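Local structure of allophycocyanin beta-18 subunit apoprotein (Chroococcidiopsis thermalis PCC 7203, 6HRK) at residues Arg54-Phe59 with Gln102-Ile107; Val21-Val26 with Arg47-Cys52. The protein probably serves as a light-absorbing phycobilisome subunit in nature and here, in engineered form, binds biliverdin covalently as a far-red fluorescent biliprotein. The protein carries 18 engineered substitutions. One frame throughout, in Å; residues are numbered along the deposited sequence.

Contact 1 (Arg54-Phe59 with Gln102-Ile107); sequences RDMNYF and QLMKKI. Engineered in segment 102-107: K106 (natural residue Asn). With BLA (biliverdine IX alpha), chain E.
In the helical core of this globin-like fold, beside the biliverdin pocket, M56 of helix 46-69 meets M104 of helix 94-115. The two methionines cross obliquely. M104 is bent at its last torsion (chi3 -61°), which carries CE alongside M56, 4.0 Å from M56 CB; M56 CE in turn lies 4.0 Å from M104 SD. F59 CB is a looser neighbour of the same M104 methyl, while its ring turns outward to the pigment, with F59 CZ 3.6 Å from BLA CMB. M56 serves both sides, its CG lying 3.9 Å from BLA CMC. D55 OD2 accepts a nearly straight bond (167°) from BLA NA at 2.9 Å and a weak, bent one from BLA NC. R54 holds that carboxylate side-on, its NE and NH2 both directed in the guanidinium plane to OD1, with R54 NH2 to D55 OD1 at 2.8 Å. R54 NH1 and NH2 also converge on the propionate oxygen, R54 NH1 to BLA O1A being 2.9 Å. A leucine in place of R54 would probably leave that propionate without its charged mate and D55 free to turn away from the tetrapyrrole nitrogens. BLA CBB lies over one face of the Y58 ring, toward its rim. An aspartate gathering tetrapyrrole nitrogens beside an arginine-held propionate is the familiar chromophore site of phycobiliproteins.

Contact 2 (Val21-Val26 with Arg47-Cys52); sequences VVKTAV and RRYNMC. Engineered in segment 21-26: V21 (natural residue Ile). Engineered in segment 47-52: C52 (natural residue Tyr). With BLA (biliverdine IX alpha), chain E.
With chi1 at 172°, CG opposite the backbone N, the phenol of Y49 swings across to helix 18-32, and K23 comes to meet it with a chain bent at chi2 (58°) and again at chi4 (68°). The side chains pass at a slant, and K23 NZ ends 3.0 Å from Y49 OH at the rim of the interface. Deeper in, V26 turns its CB toward helix 46-69 and brings CG1 obliquely to the phenol ring, 4.3 Å from Y49 CE1. The tyrosine thus bridges the two helices, with the lysine amine near its hydroxyl and a branched apolar side chain near its ring.

The same turns of helix 46-69 carry the pigment on another side. C52, engineered where the natural protein has tyrosine, is bonded covalently through SG to BLA CAC, a tether that fixes this end of the tetrapyrrole to the helix. M51 lies alongside, its CE 3.7 Å from BLA CAD, the first carbon of a propionate arm. One turn back, R48 CB touches the ring methyl BLA CMD at 3.7 Å, and BLA O2D lies near the plane at the guanidinium edge, though 4.5 Å from R48 NE, too far for a direct bond.

Around this pair the fold is helix on helix. K23 and V26 also lean on V53 of helix 46-69, and V26 reaches M56 as well, while A25 and the engineered V21 face M104 of helix 94-115, leaving helix 18-32 packed against both of these long helices.

How the contacts relate
Along the chain contact 2 is complete by residue 52, ahead of contact 1, which begins at 54, and their centres lie about 9 Å apart. Helix 46-69 belongs to both: its 47-52 turns pack on helix 18-32, and the following 54-59 turns on helix 94-115. The two meet where A25 CB comes 3.5 Å from M104 CG and M56 SD lies 3.5 Å from V26 CG2, joining three helices in one apolar core. Contact 1 is buried near the centre of the chain, contact 2 nearer its edge. Both touch the same biliverdin, so the shared helix anchors the pigment covalently through the engineered C52 and grips it by polar bonds just beyond, backed by the core.

Contact 1 (Arg54-Phe59 with Gln102-Ile107)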
ATOM      1  N   ARG A  54       2.548   5.572  -8.484  1.00 28.10           N
ATOM      2  CA  ARG A  54       3.431   6.373  -7.630  1.00 27.50           C
ATOM      3  C   ARG A  54       2.929   6.389  -6.183  1.00 27.72           C
ATOM      4  O   ARG A  54       3.692   6.109  -5.258  1.00 28.47           O
ATOM      5  CB  ARG A  54       3.528   7.806  -8.176  1.00 26.70           C
ATOM      6  CG  ARG A  54       4.466   8.750  -7.431  1.00 26.15           C
ATOM      7  CD  ARG A  54       4.065  10.204  -7.645  1.00 25.81           C
ATOM      8  NE  ARG A  54       2.832  10.542  -6.934  1.00 25.62           N
ATOM      9  CZ  ARG A  54       2.340  11.772  -6.776  1.00 25.65           C
ATOM     10  NH1 ARG A  54       2.962  12.845  -7.274  1.00 25.82           N
ATOM     11  NH2 ARG A  54       1.206  11.932  -6.100  1.00 25.42           N
ATOM     12  N   ASP A  55       1.649   6.716  -6.001  1.00 27.91           N
ATOM     13  CA  ASP A  55       1.023   6.732  -4.670  1.00 28.36           C
ATOM     14  C   ASP A  55       1.104   5.382  -3.965  1.00 28.75           C
ATOM     15  O   ASP A  55       1.491   5.316  -2.804  1.00 29.27           O
ATOM     16  CB  ASP A  55      -0.447   7.158  -4.752  1.00 27.99           C
ATOM     17  CG  ASP A  55      -0.620   8.648  -4.954  1.00 27.66           C
ATOM     18  OD1 ASP A  55       0.360   9.355  -5.269  1.00 27.06           O
ATOM     19  OD2 ASP A  55      -1.764   9.108  -4.798  1.00 27.88           O
ATOM     20  N   MET A  56       0.736   4.318  -4.671  1.00 29.50           N
ATOM     21  CA  MET A  56       0.838   2.960  -4.130  1.00 30.18           C
ATOM     22  C   MET A  56       2.271   2.614  -3.732  1.00 30.19           C
ATOM     23  O   MET A  56       2.489   1.986  -2.694  1.00 30.42           O
ATOM     24  CB  MET A  56       0.313   1.933  -5.131  1.00 31.04           C
ATOM     25  CG  MET A  56      -1.195   1.961  -5.274  1.00 31.82           C
ATOM     26  SD  MET A  56      -1.781   0.841  -6.551  1.00 33.43           S
ATOM     27  CE  MET A  56      -1.422  -0.744  -5.797  1.00 33.29           C
ATOM     28  N   ASN A  57       3.235   3.041  -4.547  1.00 29.75           N
ATOM     29  CA  ASN A  57       4.647   2.884  -4.216  1.00 29.30           C
ATOM     30  C   ASN A  57       5.019   3.653  -2.944  1.00 29.78           C
ATOM     31  O   ASN A  57       5.753   3.126  -2.117  1.00 29.27           O
ATOM     32  CB  ASN A  57       5.545   3.306  -5.385  1.00 29.38           C
ATOM     33  CG  ASN A  57       6.956   2.765  -5.262  1.00 29.13           C
ATOM     34  N   TYR A  58       4.502   4.876  -2.782  1.00 30.44           N
ATOM     35  CA  TYR A  58       4.684   5.632  -1.527  1.00 30.73           C
ATOM     36  C   TYR A  58       4.167   4.869  -0.301  1.00 30.49           C
ATOM     37  O   TYR A  58       4.828   4.854   0.737  1.00 31.23           O
ATOM     38  CB  TYR A  58       3.978   7.001  -1.559  1.00 30.91           C
ATOM     39  CG  TYR A  58       4.640   8.103  -2.364  1.00 31.33           C
ATOM     40  CD1 TYR A  58       6.013   8.332  -2.296  1.00 31.89           C
ATOM     41  CD2 TYR A  58       3.872   8.963  -3.152  1.00 31.65           C
ATOM     42  CE1 TYR A  58       6.605   9.359  -3.018  1.00 32.11           C
ATOM     43  CE2 TYR A  58       4.455   9.993  -3.876  1.00 32.03           C
ATOM     44  CZ  TYR A  58       5.821  10.186  -3.807  1.00 32.27           C
ATOM     45  OH  TYR A  58       6.396  11.210  -4.520  1.00 32.95           O
ATOM     46  N   PHE A  59       2.990   4.254  -0.419  1.00 29.86           N
ATOM     47  CA  PHE A  59       2.378   3.553   0.715  1.00 29.93           C
ATOM     48  C   PHE A  59       3.129   2.274   1.092  1.00 30.45           C
ATOM     49  O   PHE A  59       3.350   2.023   2.277  1.00 31.22           O
ATOM     50  CB  PHE A  59       0.893   3.261   0.458  1.00 29.43           C
ATOM     51  CG  PHE A  59       0.025   4.493   0.448  1.00 29.02           C
ATOM     52  CD1 PHE A  59      -0.023   5.337   1.556  1.00 28.73           C
ATOM     53  CD2 PHE A  59      -0.759   4.808  -0.662  1.00 29.02           C
ATOM     54  CE1 PHE A  59      -0.822   6.473   1.554  1.00 28.79           C
ATOM     55  CE2 PHE A  59      -1.561   5.942  -0.668  1.00 28.71           C
ATOM     56  CZ  PHE A  59      -1.594   6.775   0.441  1.00 28.79           C
ATOM     57  N   GLN A 102      -4.178  -2.920   1.130  1.00 31.76           N
ATOM     58  CA  GLN A 102      -4.480  -4.262   1.640  1.00 32.17           C
ATOM     59  C   GLN A 102      -4.178  -5.370   0.618  1.00 31.97           C
ATOM     60  O   GLN A 102      -3.873  -6.499   1.003  1.00 31.90           O
ATOM     61  CB  GLN A 102      -5.942  -4.356   2.108  1.00 33.11           C
ATOM     62  CG  GLN A 102      -6.321  -3.443   3.274  1.00 33.68           C
ATOM     63  CD  GLN A 102      -5.848  -3.952   4.627  1.00 35.00           C
ATOM     64  OE1 GLN A 102      -4.820  -4.620   4.732  1.00 36.38           O
ATOM     65  NE2 GLN A 102      -6.599  -3.624   5.675  1.00 35.44           N
ATOM     66  N   LEU A 103      -4.274  -5.047  -0.673  1.00 31.93           N
ATOM     67  CA  LEU A 103      -3.844  -5.952  -1.744  1.00 32.12           C
ATOM     68  C   LEU A 103      -2.332  -6.118  -1.722  1.00 32.65           C
ATOM     69  O   LEU A 103      -1.832  -7.242  -1.779  1.00 33.00           O
ATOM     70  CB  LEU A 103      -4.279  -5.435  -3.123  1.00 32.19           C
ATOM     71  CG  LEU A 103      -5.758  -5.595  -3.486  1.00 31.94           C
ATOM     72  CD1 LEU A 103      -6.107  -4.708  -4.671  1.00 31.72           C
ATOM     73  CD2 LEU A 103      -6.100  -7.048  -3.784  1.00 31.90           C
ATOM     74  N   MET A 104      -1.617  -4.992  -1.639  1.00 33.06           N
ATOM     75  CA  MET A 104      -0.150  -4.988  -1.526  1.00 32.54           C
ATOM     76  C   MET A 104       0.345  -5.745  -0.291  1.00 32.70           C
ATOM     77  O   MET A 104       1.408  -6.360  -0.342  1.00 32.57           O
ATOM     78  CB  MET A 104       0.412  -3.556  -1.540  1.00 32.08           C
ATOM     79  CG  MET A 104       0.474  -2.931  -2.929  1.00 31.87           C
ATOM     80  SD  MET A 104       1.332  -1.342  -3.003  1.00 31.93           S
ATOM     81  CE  MET A 104       0.326  -0.351  -1.901  1.00 31.68           C
ATOM     82  N   LYS A 105      -0.420  -5.704   0.803  1.00 33.44           N
ATOM     83  CA  LYS A 105      -0.156  -6.571   1.964  1.00 34.17           C
ATOM     84  C   LYS A 105      -0.189  -8.041   1.539  1.00 34.55           C
ATOM     85  O   LYS A 105       0.750  -8.788   1.810  1.00 34.86           O
ATOM     86  CB  LYS A 105      -1.179  -6.335   3.083  1.00 33.99           C
ATOM     87  CG  LYS A 105      -0.954  -7.174   4.337  1.00 34.25           C
ATOM     88  CD  LYS A 105      -1.922  -6.813   5.453  1.00 34.58           C
ATOM     89  CE  LYS A 105      -3.311  -7.382   5.219  1.00 34.96           C
ATOM     90  NZ  LYS A 105      -4.240  -7.016   6.325  1.00 35.18           N
ATOM     91  N   LYS A 106      -1.273  -8.430   0.869  1.00 34.98           N
ATOM     92  CA  LYS A 106      -1.473  -9.805   0.402  1.00 35.43           C
ATOM     93  C   LYS A 106      -0.372 -10.288  -0.543  1.00 35.88           C
ATOM     94  O   LYS A 106       0.082 -11.425  -0.419  1.00 36.31           O
ATOM     95  CB  LYS A 106      -2.835  -9.946  -0.288  1.00 35.07           C
ATOM     96  N   ILE A 107       0.060  -9.430  -1.468  1.00 36.36           N
ATOM     97  CA  ILE A 107       1.115  -9.796  -2.430  1.00 37.13           C
ATOM     98  C   ILE A 107       2.460  -9.978  -1.711  1.00 37.41           C
ATOM     99  O   ILE A 107       3.223 -10.885  -2.049  1.00 37.37           O
ATOM    100  CB  ILE A 107       1.265  -8.776  -3.596  1.00 37.17           C
ATOM    101  CG1 ILE A 107      -0.077  -8.502  -4.305  1.00 37.63           C
ATOM    102  CG2 ILE A 107       2.285  -9.267  -4.622  1.00 37.38           C
ATOM    103  CD1 ILE A 107      -0.914  -9.730  -4.610  1.00 38.02           C
TER
HETATM  104  CHA BLA E 201      -2.401  13.249  -6.246  1.00 34.19           C
HETATM  105  NA  BLA E 201      -1.405  11.944  -4.221  1.00 34.84           N
HETATM  106  C1A BLA E 201      -1.701  13.069  -4.917  1.00 34.77           C
HETATM  107  C2A BLA E 201      -1.201  14.231  -4.137  1.00 35.17           C
HETATM  108  C3A BLA E 201      -0.626  13.725  -2.982  1.00 35.21           C
HETATM  109  C4A BLA E 201      -0.755  12.241  -3.063  1.00 34.68           C
HETATM  110  CMA BLA E 201       0.007  14.541  -1.883  1.00 35.51           C
HETATM  111  CAA BLA E 201      -1.323  15.688  -4.541  1.00 35.38           C
HETATM  112  CBA BLA E 201       0.023  16.325  -4.878  1.00 35.27           C
HETATM  113  CGA BLA E 201       0.777  15.543  -5.926  1.00 35.34           C
HETATM  114  O1A BLA E 201       1.667  14.754  -5.545  1.00 35.94           O
HETATM  115  O2A BLA E 201       0.487  15.713  -7.128  1.00 35.34           O
HETATM  116  CHB BLA E 201      -0.308  11.208  -2.042  1.00 34.77           C
HETATM  117  NB  BLA E 201       2.058  12.229  -1.879  1.00 35.12           N
HETATM  118  C1B BLA E 201       1.103  11.336  -1.495  1.00 34.94           C
HETATM  119  C2B BLA E 201       1.599  10.490  -0.481  1.00 34.79           C
HETATM  120  C3B BLA E 201       2.914  10.837  -0.188  1.00 35.19           C
HETATM  121  C4B BLA E 201       3.132  11.961  -1.121  1.00 35.25           C
HETATM  122  CMB BLA E 201       0.818   9.377   0.175  1.00 34.74           C
HETATM  123  OB  BLA E 201       4.394  12.726  -1.237  1.00 35.54           O
HETATM  124  CAB BLA E 201       3.833  10.199   0.840  1.00 35.75           C
HETATM  125  CBB BLA E 201       5.296  10.491   0.587  1.00 36.25           C
HETATM  126  NC  BLA E 201      -4.063   7.758  -5.301  1.00 32.37           N
HETATM  127  C1C BLA E 201      -4.119   6.593  -4.658  1.00 32.09           C
HETATM  128  C2C BLA E 201      -4.863   5.609  -5.510  1.00 31.84           C
HETATM  129  C3C BLA E 201      -4.524   6.193  -6.872  1.00 31.91           C
HETATM  130  C4C BLA E 201      -4.587   7.715  -6.649  1.00 32.44           C
HETATM  131  CMC BLA E 201      -4.413   4.167  -5.315  1.00 32.13           C
HETATM  132  OC  BLA E 201      -3.605   6.326  -3.585  1.00 31.45           O
HETATM  133  CAC BLA E 201      -5.280   5.591  -8.066  1.00 31.70           C
HETATM  134  CBC BLA E 201      -6.731   6.002  -8.129  1.00 32.31           C
HETATM  135  CHD BLA E 201      -3.704   8.467  -7.634  1.00 32.78           C
HETATM  136  ND  BLA E 201      -2.934  10.729  -6.688  1.00 33.71           N
HETATM  137  C1D BLA E 201      -3.598   9.975  -7.611  1.00 32.99           C
HETATM  138  C2D BLA E 201      -4.115  10.873  -8.675  1.00 33.46           C
HETATM  139  C3D BLA E 201      -3.726  12.231  -8.248  1.00 33.86           C
HETATM  140  C4D BLA E 201      -2.976  12.057  -6.979  1.00 34.01           C
HETATM  141  CMD BLA E 201      -4.900  10.504  -9.906  1.00 33.49           C
HETATM  142  CAD BLA E 201      -4.010  13.532  -8.959  1.00 34.29           C
HETATM  143  CBD BLA E 201      -5.423  14.019  -8.694  1.00 34.64           C
HETATM  144  CGD BLA E 201      -5.631  15.269  -9.511  1.00 34.98           C
HETATM  145  O1D BLA E 201      -5.676  16.361  -8.911  1.00 35.72           O
HETATM  146  O2D BLA E 201      -5.741  15.161 -10.753  1.00 35.47           O

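Contact 2 (Val21-Val26 with Arg47-Cys52)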
ATOM      1  N   VAL A  21       5.134  -5.999  -7.007  1.00 39.79           N
ATOM      2  CA  VAL A  21       4.075  -5.962  -5.979  1.00 39.16           C
ATOM      3  C   VAL A  21       3.040  -4.870  -6.282  1.00 38.32           C
ATOM      4  O   VAL A  21       1.841  -5.101  -6.121  1.00 37.83           O
ATOM      5  CB  VAL A  21       4.662  -5.781  -4.547  1.00 39.00           C
ATOM      6  CG1 VAL A  21       3.592  -5.391  -3.529  1.00 38.72           C
ATOM      7  CG2 VAL A  21       5.366  -7.056  -4.096  1.00 39.33           C
ATOM      8  N   VAL A  22       3.511  -3.700  -6.719  1.00 37.69           N
ATOM      9  CA  VAL A  22       2.629  -2.598  -7.116  1.00 37.41           C
ATOM     10  C   VAL A  22       1.847  -3.011  -8.363  1.00 37.75           C
ATOM     11  O   VAL A  22       0.622  -3.103  -8.316  1.00 38.41           O
ATOM     12  CB  VAL A  22       3.408  -1.277  -7.362  1.00 37.12           C
ATOM     13  CG1 VAL A  22       2.506  -0.198  -7.958  1.00 36.94           C
ATOM     14  CG2 VAL A  22       4.032  -0.770  -6.065  1.00 37.00           C
ATOM     15  N   LYS A  23       2.564  -3.295  -9.451  1.00 37.63           N
ATOM     16  CA  LYS A  23       1.948  -3.692 -10.735  1.00 37.72           C
ATOM     17  C   LYS A  23       0.949  -4.852 -10.613  1.00 37.20           C
ATOM     18  O   LYS A  23      -0.077  -4.860 -11.297  1.00 37.37           O
ATOM     19  CB  LYS A  23       3.024  -4.025 -11.789  1.00 38.34           C
ATOM     20  CG  LYS A  23       3.419  -2.856 -12.693  1.00 38.47           C
ATOM     21  CD  LYS A  23       3.942  -1.645 -11.930  1.00 38.37           C
ATOM     22  CE  LYS A  23       4.249  -0.482 -12.865  1.00 38.78           C
ATOM     23  NZ  LYS A  23       3.032   0.109 -13.495  1.00 38.58           N
ATOM     24  N   THR A  24       1.252  -5.815  -9.745  1.00 36.65           N
ATOM     25  CA  THR A  24       0.342  -6.925  -9.443  1.00 36.36           C
ATOM     26  C   THR A  24      -0.883  -6.447  -8.653  1.00 36.47           C
ATOM     27  O   THR A  24      -2.004  -6.890  -8.916  1.00 36.61           O
ATOM     28  CB  THR A  24       1.059  -8.036  -8.640  1.00 36.17           C
ATOM     29  OG1 THR A  24       2.260  -8.425  -9.317  1.00 35.56           O
ATOM     30  CG2 THR A  24       0.161  -9.263  -8.462  1.00 36.03           C
ATOM     31  N   ALA A  25      -0.660  -5.556  -7.684  1.00 36.15           N
ATOM     32  CA  ALA A  25      -1.741  -4.991  -6.867  1.00 35.65           C
ATOM     33  C   ALA A  25      -2.696  -4.091  -7.655  1.00 35.41           C
ATOM     34  O   ALA A  25      -3.908  -4.148  -7.435  1.00 35.17           O
ATOM     35  CB  ALA A  25      -1.172  -4.228  -5.677  1.00 35.62           C
ATOM     36  N   VAL A  26      -2.161  -3.274  -8.567  1.00 35.41           N
ATOM     37  CA  VAL A  26      -2.996  -2.326  -9.332  1.00 35.99           C
ATOM     38  C   VAL A  26      -3.837  -3.090 -10.360  1.00 36.24           C
ATOM     39  O   VAL A  26      -4.976  -2.713 -10.634  1.00 36.05           O
ATOM     40  CB  VAL A  26      -2.219  -1.202 -10.093  1.00 36.35           C
ATOM     41  CG1 VAL A  26      -3.080   0.053 -10.179  1.00 36.16           C
ATOM     42  CG2 VAL A  26      -0.879  -0.844  -9.460  1.00 36.75           C
ATOM     43  N   ARG A  47      -1.366  10.157 -17.160  1.00 36.69           N
ATOM     44  CA  ARG A  47      -0.943  11.043 -16.071  1.00 37.13           C
ATOM     45  C   ARG A  47      -1.475  10.566 -14.715  1.00 36.44           C
ATOM     46  O   ARG A  47      -0.706  10.411 -13.764  1.00 36.26           O
ATOM     47  CB  ARG A  47      -1.410  12.477 -16.352  1.00 38.39           C
ATOM     48  CG  ARG A  47      -1.118  13.473 -15.242  1.00 39.68           C
ATOM     49  CD  ARG A  47      -1.244  14.906 -15.722  1.00 41.04           C
ATOM     50  NE  ARG A  47      -1.101  15.852 -14.614  1.00 42.28           N
ATOM     51  CZ  ARG A  47       0.055  16.238 -14.065  1.00 43.24           C
ATOM     52  NH1 ARG A  47       1.230  15.774 -14.504  1.00 43.29           N
ATOM     53  NH2 ARG A  47       0.036  17.107 -13.056  1.00 43.48           N
ATOM     54  N   ARG A  48      -2.783  10.327 -14.647  1.00 35.69           N
ATOM     55  CA  ARG A  48      -3.425   9.829 -13.427  1.00 35.05           C
ATOM     56  C   ARG A  48      -2.953   8.432 -13.036  1.00 34.54           C
ATOM     57  O   ARG A  48      -2.722   8.177 -11.854  1.00 34.56           O
ATOM     58  CB  ARG A  48      -4.950   9.832 -13.569  1.00 35.53           C
ATOM     59  CG  ARG A  48      -5.554  11.222 -13.604  1.00 35.98           C
ATOM     60  CD  ARG A  48      -7.032  11.173 -13.939  1.00 36.59           C
ATOM     61  NE  ARG A  48      -7.658  12.487 -13.814  1.00 37.50           N
ATOM     62  CZ  ARG A  48      -8.867  12.816 -14.274  1.00 38.43           C
ATOM     63  NH1 ARG A  48      -9.632  11.928 -14.917  1.00 38.81           N
ATOM     64  NH2 ARG A  48      -9.318  14.054 -14.093  1.00 38.91           N
ATOM     65  N   TYR A  49      -2.817   7.536 -14.017  1.00 33.45           N
ATOM     66  CA  TYR A  49      -2.335   6.171 -13.755  1.00 32.70           C
ATOM     67  C   TYR A  49      -0.924   6.172 -13.171  1.00 32.30           C
ATOM     68  O   TYR A  49      -0.656   5.465 -12.195  1.00 32.03           O
ATOM     69  CB  TYR A  49      -2.366   5.300 -15.021  1.00 32.50           C
ATOM     70  CG  TYR A  49      -1.691   3.955 -14.823  1.00 32.36           C
ATOM     71  CD1 TYR A  49      -2.339   2.921 -14.146  1.00 32.64           C
ATOM     72  CD2 TYR A  49      -0.389   3.727 -15.278  1.00 32.40           C
ATOM     73  CE1 TYR A  49      -1.719   1.693 -13.950  1.00 32.68           C
ATOM     74  CE2 TYR A  49       0.239   2.503 -15.082  1.00 32.38           C
ATOM     75  CZ  TYR A  49      -0.433   1.489 -14.420  1.00 32.50           C
ATOM     76  OH  TYR A  49       0.174   0.273 -14.216  1.00 32.48           O
ATOM     77  N   ASN A  50      -0.032   6.955 -13.783  1.00 31.82           N
ATOM     78  CA  ASN A  50       1.338   7.126 -13.285  1.00 31.25           C
ATOM     79  C   ASN A  50       1.391   7.605 -11.838  1.00 30.89           C
ATOM     80  O   ASN A  50       2.146   7.058 -11.036  1.00 31.68           O
ATOM     81  CB  ASN A  50       2.136   8.093 -14.173  1.00 31.11           C
ATOM     82  CG  ASN A  50       2.678   7.432 -15.433  1.00 30.64           C
ATOM     83  OD1 ASN A  50       3.020   6.250 -15.436  1.00 30.39           O
ATOM     84  ND2 ASN A  50       2.785   8.205 -16.504  1.00 30.63           N
ATOM     85  N   MET A  51       0.592   8.616 -11.512  1.00 30.62           N
ATOM     86  CA  MET A  51       0.475   9.095 -10.128  1.00 31.19           C
ATOM     87  C   MET A  51      -0.209   8.072  -9.203  1.00 30.58           C
ATOM     88  O   MET A  51       0.049   8.061  -8.002  1.00 30.16           O
ATOM     89  CB  MET A  51      -0.251  10.445 -10.074  1.00 32.00           C
ATOM     90  CG  MET A  51       0.571  11.585 -10.660  1.00 32.75           C
ATOM     91  SD  MET A  51      -0.213  13.200 -10.517  1.00 34.32           S
ATOM     92  CE  MET A  51      -1.563  12.999 -11.670  1.00 34.09           C
ATOM     93  N   CYS A  52      -1.066   7.223  -9.772  1.00 30.10           N
ATOM     94  CA  CYS A  52      -1.715   6.130  -9.038  1.00 29.70           C
ATOM     95  C   CYS A  52      -0.767   5.008  -8.616  1.00 29.63           C
ATOM     96  O   CYS A  52      -0.871   4.515  -7.488  1.00 29.20           O
ATOM     97  CB  CYS A  52      -2.911   5.572  -9.831  1.00 29.99           C
ATOM     98  SG  CYS A  52      -4.168   4.712  -8.857  1.00 30.28           S
TER
HETATM   99  CHA BLA E 201      -2.401  13.249  -6.246  1.00 34.19           C
HETATM  100  NA  BLA E 201      -1.405  11.944  -4.221  1.00 34.84           N
HETATM  101  C1A BLA E 201      -1.701  13.069  -4.917  1.00 34.77           C
HETATM  102  C2A BLA E 201      -1.201  14.231  -4.137  1.00 35.17           C
HETATM  103  C3A BLA E 201      -0.626  13.725  -2.982  1.00 35.21           C
HETATM  104  C4A BLA E 201      -0.755  12.241  -3.063  1.00 34.68           C
HETATM  105  CMA BLA E 201       0.007  14.541  -1.883  1.00 35.51           C
HETATM  106  CAA BLA E 201      -1.323  15.688  -4.541  1.00 35.38           C
HETATM  107  CBA BLA E 201       0.023  16.325  -4.878  1.00 35.27           C
HETATM  108  CGA BLA E 201       0.777  15.543  -5.926  1.00 35.34           C
HETATM  109  O1A BLA E 201       1.667  14.754  -5.545  1.00 35.94           O
HETATM  110  O2A BLA E 201       0.487  15.713  -7.128  1.00 35.34           O
HETATM  111  CHB BLA E 201      -0.308  11.208  -2.042  1.00 34.77           C
HETATM  112  NB  BLA E 201       2.058  12.229  -1.879  1.00 35.12           N
HETATM  113  C1B BLA E 201       1.103  11.336  -1.495  1.00 34.94           C
HETATM  114  C2B BLA E 201       1.599  10.490  -0.481  1.00 34.79           C
HETATM  115  C3B BLA E 201       2.914  10.837  -0.188  1.00 35.19           C
HETATM  116  C4B BLA E 201       3.132  11.961  -1.121  1.00 35.25           C
HETATM  117  CMB BLA E 201       0.818   9.377   0.175  1.00 34.74           C
HETATM  118  OB  BLA E 201       4.394  12.726  -1.237  1.00 35.54           O
HETATM  119  CAB BLA E 201       3.833  10.199   0.840  1.00 35.75           C
HETATM  120  CBB BLA E 201       5.296  10.491   0.587  1.00 36.25           C
HETATM  121  NC  BLA E 201      -4.063   7.758  -5.301  1.00 32.37           N
HETATM  122  C1C BLA E 201      -4.119   6.593  -4.658  1.00 32.09           C
HETATM  123  C2C BLA E 201      -4.863   5.609  -5.510  1.00 31.84           C
HETATM  124  C3C BLA E 201      -4.524   6.193  -6.872  1.00 31.91           C
HETATM  125  C4C BLA E 201      -4.587   7.715  -6.649  1.00 32.44           C
HETATM  126  CMC BLA E 201      -4.413   4.167  -5.315  1.00 32.13           C
HETATM  127  OC  BLA E 201      -3.605   6.326  -3.585  1.00 31.45           O
HETATM  128  CAC BLA E 201      -5.280   5.591  -8.066  1.00 31.70           C
HETATM  129  CBC BLA E 201      -6.731   6.002  -8.129  1.00 32.31           C
HETATM  130  CHD BLA E 201      -3.704   8.467  -7.634  1.00 32.78           C
HETATM  131  ND  BLA E 201      -2.934  10.729  -6.688  1.00 33.71           N
HETATM  132  C1D BLA E 201      -3.598   9.975  -7.611  1.00 32.99           C
HETATM  133  C2D BLA E 201      -4.115  10.873  -8.675  1.00 33.46           C
HETATM  134  C3D BLA E 201      -3.726  12.231  -8.248  1.00 33.86           C
HETATM  135  C4D BLA E 201      -2.976  12.057  -6.979  1.00 34.01           C
HETATM  136  CMD BLA E 201      -4.900  10.504  -9.906  1.00 33.49           C
HETATM  137  CAD BLA E 201      -4.010  13.532  -8.959  1.00 34.29           C
HETATM  138  CBD BLA E 201      -5.423  14.019  -8.694  1.00 34.64           C
HETATM  139  CGD BLA E 201      -5.631  15.269  -9.511  1.00 34.98           C
HETATM  140  O1D BLA E 201      -5.676  16.361  -8.911  1.00 35.72           O
HETATM  141  O2D BLA E 201      -5.741  15.161 -10.753  1.00 35.47           O